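Local coordinates for gamma-glutamyl-gamma-aminobutyraldehyde dehydrogenase (Burkholderia cenocepacia, PDB 4LIH), which probably oxidises aldehydes such as gamma-glutamyl-gamma-aminobutyraldehyde to carboxylic acids with NAD(P)+ as the electron acceptor, at residues 24-29 / 204-209; 41-46 / 59-64; 166-171 / 243-248. All blocks are in the same frame, centred on the assembly; numbering follows the deposited sequence.

Interaction 1: residues 24-29 / 204-209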
# COMPACT_ATOMS: atom_id res chain seq x y z
N LEU A 24 -44.61 7.74 19.25
CA LEU A 24 -43.42 8.32 18.64
C LEU A 24 -43.59 9.82 18.34
O LEU A 24 -44.51 10.20 17.66
CB LEU A 24 -43.11 7.56 17.35
CG LEU A 24 -41.75 7.82 16.70
CD1 LEU A 24 -40.63 7.39 17.61
CD2 LEU A 24 -41.68 7.10 15.36
N GLU A 25 -42.70 10.65 18.87
CA GLU A 25 -42.59 12.06 18.49
C GLU A 25 -41.65 12.15 17.27
O GLU A 25 -40.49 11.79 17.38
CB GLU A 25 -41.99 12.89 19.63
CG GLU A 25 -42.71 12.77 20.97
CD GLU A 25 -43.96 13.62 21.05
OE1 GLU A 25 -44.53 14.02 20.00
OE2 GLU A 25 -44.42 13.89 22.20
N ILE A 26 -42.12 12.65 16.14
CA ILE A 26 -41.30 12.67 14.91
C ILE A 26 -40.83 14.11 14.67
O ILE A 26 -41.66 15.01 14.55
CB ILE A 26 -42.10 12.22 13.68
CG1 ILE A 26 -42.56 10.77 13.83
CG2 ILE A 26 -41.25 12.38 12.41
CD1 ILE A 26 -43.39 10.23 12.69
N GLU A 27 -39.52 14.31 14.56
CA GLU A 27 -38.96 15.62 14.23
C GLU A 27 -38.94 15.83 12.71
O GLU A 27 -38.35 14.99 12.00
CB GLU A 27 -37.54 15.74 14.76
CG GLU A 27 -36.86 17.05 14.37
CD GLU A 27 -37.59 18.26 14.91
OE1 GLU A 27 -37.48 18.48 16.15
OE2 GLU A 27 -38.27 18.98 14.11
N GLY A 28 -39.55 16.94 12.24
CA GLY A 28 -39.67 17.25 10.82
C GLY A 28 -38.85 18.43 10.33
O GLY A 28 -38.75 18.68 9.12
N ARG A 29 -38.22 19.16 11.25
CA ARG A 29 -37.42 20.31 10.85
C ARG A 29 -36.08 19.93 10.19
O ARG A 29 -35.53 18.87 10.43
CB ARG A 29 -37.17 21.21 12.05
CG ARG A 29 -38.47 21.93 12.51
CD ARG A 29 -38.30 22.71 13.81
NE ARG A 29 -38.05 21.82 14.92
CZ ARG A 29 -37.68 22.18 16.15
NH1 ARG A 29 -37.44 23.42 16.45
NH2 ARG A 29 -37.49 21.26 17.08
N SER A 204 -38.22 10.04 1.91
CA SER A 204 -37.67 9.44 3.13
C SER A 204 -36.74 10.37 3.91
O SER A 204 -35.55 10.13 3.99
CB SER A 204 -36.87 8.19 2.74
OG SER A 204 -35.88 8.52 1.79
N PRO A 205 -37.27 11.45 4.46
CA PRO A 205 -36.46 12.41 5.14
C PRO A 205 -36.12 12.09 6.60
O PRO A 205 -35.24 12.76 7.14
CB PRO A 205 -37.37 13.64 5.13
CG PRO A 205 -38.72 13.05 5.29
CD PRO A 205 -38.68 11.91 4.36
N LEU A 206 -36.88 11.21 7.25
CA LEU A 206 -36.89 11.18 8.74
C LEU A 206 -35.59 10.73 9.45
O LEU A 206 -35.16 11.39 10.42
CB LEU A 206 -38.09 10.37 9.28
CG LEU A 206 -39.50 10.85 8.82
CD1 LEU A 206 -40.61 10.04 9.45
CD2 LEU A 206 -39.66 12.32 9.15
N THR A 207 -35.00 9.63 9.02
CA THR A 207 -33.78 9.15 9.69
C THR A 207 -32.61 10.11 9.49
O THR A 207 -31.79 10.26 10.38
CB THR A 207 -33.39 7.68 9.35
OG1 THR A 207 -33.27 7.47 7.93
CG2 THR A 207 -34.41 6.73 9.92
N ALA A 208 -32.55 10.76 8.32
CA ALA A 208 -31.53 11.75 8.05
C ALA A 208 -31.59 12.85 9.10
O ALA A 208 -30.59 13.21 9.73
CB ALA A 208 -31.74 12.37 6.68
N ILE A 209 -32.80 13.40 9.23
CA ILE A 209 -33.10 14.42 10.22
C ILE A 209 -32.71 13.94 11.60
O ILE A 209 -32.00 14.63 12.32
CB ILE A 209 -34.60 14.83 10.18
CG1 ILE A 209 -34.93 15.55 8.87
CG2 ILE A 209 -34.91 15.73 11.37
CD1 ILE A 209 -36.37 15.97 8.66
O HOH W 1 -37.10 12.53 12.16
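The irregular loop I26-R29, extended except at G28, runs past the helix that carries L206 and I209, coming closest where the CA atoms of G28 and L206 lie 7.0 Å apart. No direct hydrogen bond joins the two segments; a water does so instead, donating to E27 O and to L206 O, at 2.8 Å from each. The rest is van der Waals contact. I26 and L206 cross at about a right angle, and the I26 branch that touches is CG2, 3.6 Å from L206 CD2, with L206 CD1 only slightly farther. I209 has its CB directed toward the loop, and its branches meet mainly backbone oxygens: CG2 lies 3.3 Å from R29 O and also packs against E27 O, while CD1 reaches G28 O. E27 adds its CG methylene, 3.8 Å from I209 CG2. Its carboxylate is gripped side-on by R29 in a salt bridge within the loop, NH2 bonding to OE1 and NE to OE2; R29 N also bonds to OE2, on the anti lone pair, at 2.9 Å. The contact thus joins the N-terminal loop between helix 14-23 and strand 30-32 to helix 206-218 of the aldehyde dehydrogenase fold. I26 also packs on L56 and A57 of strand 55-60, I209 touches V59 of the same strand, and L206 N bonds to D116 of helix 106-117.

Interaction 2: residues 41-46 / 59-64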
# COMPACT_ATOMS: atom_id res chain seq x y z
N GLY A 41 -39.93 30.79 5.29
CA GLY A 41 -41.30 31.15 4.94
C GLY A 41 -42.37 30.13 5.33
O GLY A 41 -43.51 30.23 4.86
N GLY A 42 -41.99 29.16 6.14
CA GLY A 42 -42.90 28.16 6.70
C GLY A 42 -43.32 27.06 5.75
O GLY A 42 -44.46 26.60 5.80
N ARG A 43 -42.42 26.62 4.88
CA ARG A 43 -42.78 25.65 3.87
C ARG A 43 -42.66 24.24 4.40
O ARG A 43 -41.65 23.91 5.01
CB ARG A 43 -41.84 25.76 2.68
CG ARG A 43 -41.89 27.08 1.96
CD ARG A 43 -40.66 27.29 1.10
NE ARG A 43 -40.39 26.13 0.25
CZ ARG A 43 -39.82 26.20 -0.93
NH1 ARG A 43 -39.42 27.38 -1.41
NH2 ARG A 43 -39.64 25.10 -1.64
N THR A 44 -43.65 23.41 4.14
CA THR A 44 -43.52 22.01 4.50
C THR A 44 -44.08 21.13 3.41
O THR A 44 -44.80 21.59 2.52
CB THR A 44 -44.23 21.69 5.83
OG1 THR A 44 -45.63 21.98 5.71
CG2 THR A 44 -43.66 22.48 6.99
N PHE A 45 -43.71 19.86 3.48
CA PHE A 45 -44.38 18.80 2.75
C PHE A 45 -44.86 17.75 3.74
O PHE A 45 -44.35 17.69 4.86
CB PHE A 45 -43.49 18.22 1.66
CG PHE A 45 -42.30 17.40 2.15
CD1 PHE A 45 -42.43 16.05 2.41
CD2 PHE A 45 -41.04 17.97 2.23
CE1 PHE A 45 -41.33 15.30 2.78
CE2 PHE A 45 -39.95 17.23 2.64
CZ PHE A 45 -40.09 15.89 2.92
N ASP A 46 -45.90 17.00 3.35
CA ASP A 46 -46.44 15.91 4.17
C ASP A 46 -45.64 14.64 3.91
O ASP A 46 -45.55 14.13 2.78
CB ASP A 46 -47.91 15.61 3.85
CG ASP A 46 -48.86 16.68 4.36
OD1 ASP A 46 -48.49 17.61 5.11
OD2 ASP A 46 -50.03 16.54 4.00
N VAL A 59 -42.82 17.98 7.24
CA VAL A 59 -41.38 18.09 7.21
C VAL A 59 -40.98 19.34 6.44
O VAL A 59 -41.65 19.74 5.50
CB VAL A 59 -40.78 16.82 6.58
CG1 VAL A 59 -39.28 16.97 6.27
CG2 VAL A 59 -41.06 15.63 7.51
N ALA A 60 -39.93 19.99 6.88
CA ALA A 60 -39.45 21.20 6.22
C ALA A 60 -39.29 20.98 4.71
O ALA A 60 -38.67 20.05 4.32
CB ALA A 60 -38.13 21.63 6.83
N ASP A 61 -39.85 21.86 3.89
CA ASP A 61 -39.63 21.83 2.46
C ASP A 61 -38.65 22.93 2.02
O ASP A 61 -39.05 24.07 1.69
CB ASP A 61 -40.95 21.98 1.72
CG ASP A 61 -40.77 21.86 0.23
OD1 ASP A 61 -40.15 20.88 -0.22
OD2 ASP A 61 -41.26 22.76 -0.47
N CYS A 62 -37.35 22.58 1.99
CA CYS A 62 -36.33 23.58 1.78
C CYS A 62 -36.21 24.09 0.37
O CYS A 62 -36.40 23.38 -0.62
CB CYS A 62 -34.95 23.12 2.30
SG CYS A 62 -34.98 22.92 4.10
N GLY A 63 -35.86 25.36 0.28
CA GLY A 63 -35.56 26.00 -0.98
C GLY A 63 -34.22 26.67 -0.90
O GLY A 63 -33.35 26.30 -0.09
N GLU A 64 -34.01 27.66 -1.77
CA GLU A 64 -32.71 28.29 -1.87
C GLU A 64 -32.23 28.99 -0.61
O GLU A 64 -31.04 28.90 -0.26
CB GLU A 64 -32.65 29.21 -3.11
CG GLU A 64 -31.22 29.47 -3.51
CD GLU A 64 -31.07 30.15 -4.84
OE1 GLU A 64 -31.91 29.94 -5.77
OE2 GLU A 64 -30.08 30.91 -4.94
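R43 and D61 form a salt bridge, NH2 to OD2 at 3.1 Å, in which the nitrogen comes from above the carboxylate plane while the oxygen lies close to the guanidinium plane; the two planes are 43° apart. A chi1 of -176° sets D61 CG anti to the backbone N, and OD2 ends near R43 NH2. R43 NE makes a weak second bond to D61 O, bent to 115°, and D61 N returns a nearly straight bond to R43 O at 2.9 Å. The guanidinium lies with one face over the backbone of C62 and G63. Next along is the antiparallel ladder of a two-stranded beta hairpin, strands 44-48 and 55-60: F45 and V59 are a hydrogen-bonded pair, F45 N to V59 O at 2.9 Å and V59 N to F45 O at 2.8 Å, whereas T44 and A60 are a non-hydrogen-bonded pair. T44 CA also approaches V59 O in a CA-H...O contact. The F45 and V59 side chains lie side by side on one face of the hairpin. V59 CB sits over the F45 ring in a CH-pi contact, 4.1 Å from its centroid, and V59 CG1 touches F45 CZ at 3.6 Å. P205 packs against both residues, and L206 of helix 206-218 against V59.

Interaction 3: residues 166-171 / 243-248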
# COMPACT_ATOMS: atom_id res chain seq x y z
N VAL A 166 -11.69 17.88 0.67
CA VAL A 166 -12.01 18.74 -0.51
C VAL A 166 -12.70 20.05 0.00
O VAL A 166 -12.57 21.14 -0.59
CB VAL A 166 -12.81 17.90 -1.57
CG1 VAL A 166 -14.21 17.60 -1.12
CG2 VAL A 166 -12.84 18.52 -2.95
N GLY A 167 -13.37 19.95 1.13
CA GLY A 167 -14.10 21.12 1.73
C GLY A 167 -15.56 20.85 2.03
O GLY A 167 -15.90 20.22 3.03
N VAL A 168 -16.45 21.43 1.22
CA VAL A 168 -17.86 21.24 1.42
C VAL A 168 -18.42 20.17 0.47
O VAL A 168 -18.33 20.29 -0.79
CB VAL A 168 -18.67 22.57 1.23
CG1 VAL A 168 -20.15 22.27 1.31
CG2 VAL A 168 -18.26 23.65 2.27
N VAL A 169 -19.01 19.13 1.08
CA VAL A 169 -19.58 17.99 0.33
C VAL A 169 -21.09 17.99 0.42
O VAL A 169 -21.63 18.10 1.51
CB VAL A 169 -19.05 16.66 0.88
CG1 VAL A 169 -19.68 15.49 0.19
CG2 VAL A 169 -17.52 16.58 0.73
N ALA A 170 -21.76 17.97 -0.73
CA ALA A 170 -23.19 17.79 -0.83
C ALA A 170 -23.45 16.32 -1.10
O ALA A 170 -22.78 15.74 -1.93
CB ALA A 170 -23.78 18.67 -1.93
N ALA A 171 -24.36 15.73 -0.36
CA ALA A 171 -24.84 14.36 -0.63
C ALA A 171 -26.35 14.32 -0.83
O ALA A 171 -27.12 14.72 0.04
CB ALA A 171 -24.43 13.48 0.50
N ASP A 243 -20.21 27.24 -3.96
CA ASP A 243 -19.46 27.04 -2.75
C ASP A 243 -19.45 25.62 -2.21
O ASP A 243 -19.01 25.37 -1.07
CB ASP A 243 -20.02 27.93 -1.70
CG ASP A 243 -18.98 28.37 -0.79
OD1 ASP A 243 -17.81 28.25 -1.21
OD2 ASP A 243 -19.33 28.80 0.31
N VAL A 244 -19.96 24.72 -3.01
CA VAL A 244 -19.92 23.27 -2.76
C VAL A 244 -18.75 22.76 -3.65
O VAL A 244 -18.63 23.11 -4.80
CB VAL A 244 -21.25 22.62 -3.17
CG1 VAL A 244 -21.15 21.10 -3.24
CG2 VAL A 244 -22.36 23.05 -2.20
N ASP A 245 -17.93 21.88 -3.09
CA ASP A 245 -16.71 21.43 -3.72
C ASP A 245 -16.86 20.04 -4.32
O ASP A 245 -16.04 19.63 -5.13
CB ASP A 245 -15.61 21.41 -2.67
CG ASP A 245 -15.33 22.79 -2.09
OD1 ASP A 245 -14.91 23.66 -2.89
OD2 ASP A 245 -15.48 23.01 -0.88
N CYS A 246 -17.89 19.32 -3.93
CA CYS A 246 -18.09 17.92 -4.31
C CYS A 246 -19.52 17.57 -4.13
O CYS A 246 -20.10 17.99 -3.17
CB CYS A 246 -17.24 17.00 -3.43
SG CYS A 246 -17.68 15.28 -3.54
N ILE A 247 -20.12 16.84 -5.07
CA ILE A 247 -21.47 16.35 -4.90
C ILE A 247 -21.48 14.83 -5.15
O ILE A 247 -20.98 14.37 -6.19
CB ILE A 247 -22.52 17.09 -5.81
CG1 ILE A 247 -23.92 16.59 -5.47
CG2 ILE A 247 -22.23 16.87 -7.30
CD1 ILE A 247 -25.04 17.52 -5.85
N ALA A 248 -22.01 14.10 -4.18
CA ALA A 248 -22.17 12.62 -4.20
C ALA A 248 -23.65 12.27 -4.23
O ALA A 248 -24.39 12.69 -3.34
CB ALA A 248 -21.51 12.02 -2.96
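V166 opens the contact with its two methyls divided between neighbours: CG1 lies 3.9 Å from C246 CB, and CG2 rests against D245 CB as the two side chains slide past each other in opposite directions. G167 follows with a positive phi, in a backbone conformation that calls for glycine, and its CA lies close to D245 OD2, at 3.5 Å. The same OD2 accepts the hydrogen of V168 N on its anti lone pair at 2.8 Å in an almost straight bond (178°). V168 O in turn takes D245 N at 2.8 Å and, weakly, C246 N, while V168 CB packs on D243 O. From V169 onward the two strands run parallel, their axes 24° apart. V169 pairs with C246 and its CG2 meets C246 CB on the same face of the sheet. A170 sends N to C246 O at 3.0 Å and receives A248 N on its O at 2.9 Å; on the other face its CB fits against V244 CG1, 3.8 Å away, and more loosely against I247 CG1. A171 closes the ladder beside A248, its CA 3.2 Å from A248 O in a CA-H...O contact. Strands 157-172 and 246-250 are thus neighbours in the parallel part of the Rossmann-like sheet of the aldehyde dehydrogenase fold, and V169 and A171 bond on to strand 195-199. The bonding changes in kind along the contact: the small-residue end is regular backbone ladder, whereas the other end adds the D245 carboxylate to the backbone bonds. Its OD2 also forms a salt bridge with R75 of helix 64-80, consistent with a charged carboxylate whose OD2 is shared between V168 N and R75.

In the fold
Interactions 1 and 2 are neighbours, their centres 13 Å apart, and they touch where G28 O probably accepts a hydrogen bond from A60 N. The hairpin is nested along the chain inside the loop closed by 24-29 and 204-209. Interaction 3 lies apart, its centre about 23 Å from that of interaction 1 and 22 Å from that of interaction 2, in the mixed sheet that holds strands 157-172 and 246-250. Its segments alternate with those of interaction 1, since helix 206-218 falls between these strands. A248 brings interaction 3 to about 7 Å, between side chains, from E274, the predicted active-site residue, whereas interactions 1 and 2 lie away from it.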